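Local structure of probable receptor YhhM (Klebsiella variicola At-22, 3Q6C) at residues Ala37-Glu42 against Val48-Asp53. The protein is of unknown function, belongs to the DUF2500 (YhhM-like) family and may act as a receptor. Residues are numbered along the deposited sequence; the frame is centred on the assembly and turned at random.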
loop_
_atom_site.group_PDB
_atom_site.type_symbol
_atom_site.label_atom_id
_atom_site.label_comp_id
_atom_site.label_asym_id
_atom_site.label_seq_id
_atom_site.Cartn_x
_atom_site.Cartn_y
_atom_site.Cartn_z
ATOM N N ALA A 37 -1.717 1.758 -4.032
ATOM C CA ALA A 37 -0.801 2.291 -3.039
ATOM C C ALA A 37 0.563 1.684 -3.293
ATOM O O ALA A 37 0.682 0.494 -3.590
ATOM C CB ALA A 37 -1.269 1.940 -1.656
ATOM N N SER A 38 1.600 2.503 -3.198
ATOM C CA SER A 38 2.946 1.999 -3.409
ATOM C C SER A 38 3.707 1.981 -2.103
ATOM O O SER A 38 3.616 2.912 -1.310
ATOM C CB SER A 38 3.699 2.853 -4.426
ATOM O OG SER A 38 3.228 2.614 -5.737
ATOM N N PHE A 39 4.446 0.903 -1.881
ATOM C CA PHE A 39 5.249 0.761 -0.682
ATOM C C PHE A 39 6.711 0.655 -1.086
ATOM O O PHE A 39 7.058 -0.015 -2.072
ATOM C CB PHE A 39 4.801 -0.471 0.079
ATOM C CG PHE A 39 3.394 -0.374 0.569
ATOM C CD1 PHE A 39 3.110 0.241 1.786
ATOM C CD2 PHE A 39 2.337 -0.845 -0.213
ATOM C CE1 PHE A 39 1.790 0.390 2.220
ATOM C CE2 PHE A 39 1.018 -0.701 0.208
ATOM C CZ PHE A 39 0.740 -0.080 1.429
ATOM N N ARG A 40 7.566 1.334 -0.334
ATOM C CA ARG A 40 8.987 1.323 -0.632
ATOM C C ARG A 40 9.812 0.949 0.589
ATOM O O ARG A 40 9.474 1.301 1.716
ATOM C CB ARG A 40 9.414 2.700 -1.145
ATOM C CG ARG A 40 10.893 2.845 -1.392
ATOM C CD ARG A 40 11.218 4.273 -1.722
ATOM N NE ARG A 40 10.577 4.694 -2.959
ATOM C CZ ARG A 40 10.267 5.955 -3.231
ATOM N NH1 ARG A 40 10.537 6.905 -2.342
ATOM N NH2 ARG A 40 9.703 6.267 -4.390
ATOM N N PRO A 41 10.910 0.219 0.375
ATOM C CA PRO A 41 11.765 -0.185 1.493
ATOM C C PRO A 41 12.476 1.020 2.106
ATOM O O PRO A 41 12.925 1.911 1.380
ATOM C CB PRO A 41 12.751 -1.164 0.844
ATOM C CG PRO A 41 11.991 -1.684 -0.368
ATOM C CD PRO A 41 11.330 -0.432 -0.879
ATOM N N GLU A 42 12.575 1.046 3.435
ATOM C CA GLU A 42 13.252 2.140 4.126
ATOM C C GLU A 42 14.722 2.174 3.697
ATOM O O GLU A 42 15.072 2.731 2.652
ATOM C CB GLU A 42 13.188 1.961 5.652
ATOM C CG GLU A 42 12.332 0.812 6.162
ATOM C CD GLU A 42 13.097 -0.115 7.114
ATOM O OE1 GLU A 42 13.807 -1.042 6.639
ATOM O OE2 GLU A 42 12.993 0.093 8.342
ATOM N N VAL A 48 6.625 -0.938 -4.848
ATOM C CA VAL A 48 5.812 -2.100 -5.182
ATOM C C VAL A 48 4.363 -1.619 -5.134
ATOM O O VAL A 48 3.918 -1.043 -4.138
ATOM C CB VAL A 48 6.009 -3.253 -4.182
ATOM C CG1 VAL A 48 5.237 -4.467 -4.652
ATOM C CG2 VAL A 48 7.489 -3.588 -4.058
ATOM N N VAL A 49 3.646 -1.848 -6.226
ATOM C CA VAL A 49 2.264 -1.421 -6.349
ATOM C C VAL A 49 1.238 -2.477 -5.971
ATOM O O VAL A 49 1.255 -3.589 -6.493
ATOM C CB VAL A 49 1.956 -0.983 -7.785
ATOM C CG1 VAL A 49 0.547 -0.402 -7.859
ATOM C CG2 VAL A 49 2.982 0.024 -8.242
ATOM N N PHE A 50 0.338 -2.105 -5.068
ATOM C CA PHE A 50 -0.732 -2.985 -4.627
ATOM C C PHE A 50 -2.095 -2.350 -4.924
ATOM O O PHE A 50 -2.294 -1.145 -4.722
ATOM C CB PHE A 50 -0.615 -3.234 -3.131
ATOM C CG PHE A 50 0.479 -4.179 -2.757
ATOM C CD1 PHE A 50 0.282 -5.558 -2.840
ATOM C CD2 PHE A 50 1.702 -3.698 -2.299
ATOM C CE1 PHE A 50 1.285 -6.443 -2.465
ATOM C CE2 PHE A 50 2.716 -4.571 -1.922
ATOM C CZ PHE A 50 2.509 -5.950 -2.002
ATOM N N ARG A 51 -3.026 -3.164 -5.415
ATOM C CA ARG A 51 -4.375 -2.691 -5.700
ATOM C C ARG A 51 -5.161 -2.813 -4.401
ATOM O O ARG A 51 -5.045 -3.810 -3.695
ATOM C CB ARG A 51 -5.053 -3.552 -6.760
ATOM C CG ARG A 51 -6.423 -3.031 -7.116
ATOM C CD ARG A 51 -7.356 -4.100 -7.664
ATOM N NE ARG A 51 -8.720 -3.576 -7.764
ATOM C CZ ARG A 51 -9.814 -4.324 -7.876
ATOM N NH1 ARG A 51 -9.723 -5.650 -7.911
ATOM N NH2 ARG A 51 -11.007 -3.747 -7.924
ATOM N N LEU A 52 -5.961 -1.803 -4.091
ATOM C CA LEU A 52 -6.757 -1.811 -2.873
ATOM C C LEU A 52 -8.178 -1.348 -3.174
ATOM O O LEU A 52 -8.457 -0.816 -4.258
ATOM C CB LEU A 52 -6.167 -0.838 -1.850
ATOM C CG LEU A 52 -4.679 -0.836 -1.550
ATOM C CD1 LEU A 52 -4.342 0.333 -0.643
ATOM C CD2 LEU A 52 -4.306 -2.140 -0.905
ATOM N N ASP A 53 -9.085 -1.557 -2.225
ATOM C CA ASP A 53 -10.428 -1.042 -2.415
ATOM C C ASP A 53 -10.348 0.308 -1.713
ATOM O O ASP A 53 -9.324 0.625 -1.097
ATOM C CB ASP A 53 -11.496 -1.947 -1.785
ATOM C CG ASP A 53 -11.278 -2.189 -0.313
ATOM O OD1 ASP A 53 -10.427 -1.516 0.305
ATOM O OD2 ASP A 53 -11.985 -3.063 0.230
#
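F39 and F50 meet across neighbouring antiparallel strands of a beta hairpin, their side chains crossing at about a right angle. The planes stand at 65°, an oblique pairing in which CD2 of F39 lies 3.6 Å from CD2 of F50. Both residues point to the same face of the sheet, and in each CG lies beside the backbone N and anti to the carbonyl carbon, which turns the rings so that their CD2 atoms meet. Buried and with no polar side-chain atom to satisfy, the phenylalanines suit this apolar face, where L68 touches both rings and F75 lies on F50. On the same face A37 is small enough for L52 to approach, CB to CD1 at 3.6 Å.

The opposite face carries S38 beside V49: the serine OG lies 3.6 Å from the valine CG2, a van der Waals contact, and beta-branched valine suits the extended edge strand. Between the faces, A37 and F50 form a hydrogen-bonded pair, with A37 N to F50 O at 3.0 Å and nearly straight (166°). F39 and V48 form another, whose return bond from V48 N to F39 O is more bent, at 143°. Reciprocal backbone bonds thus fix the strand register, while apolar packing through L68, Y70 and F75 ties outermost strand 48-52 to strands 65-71 and 74-80.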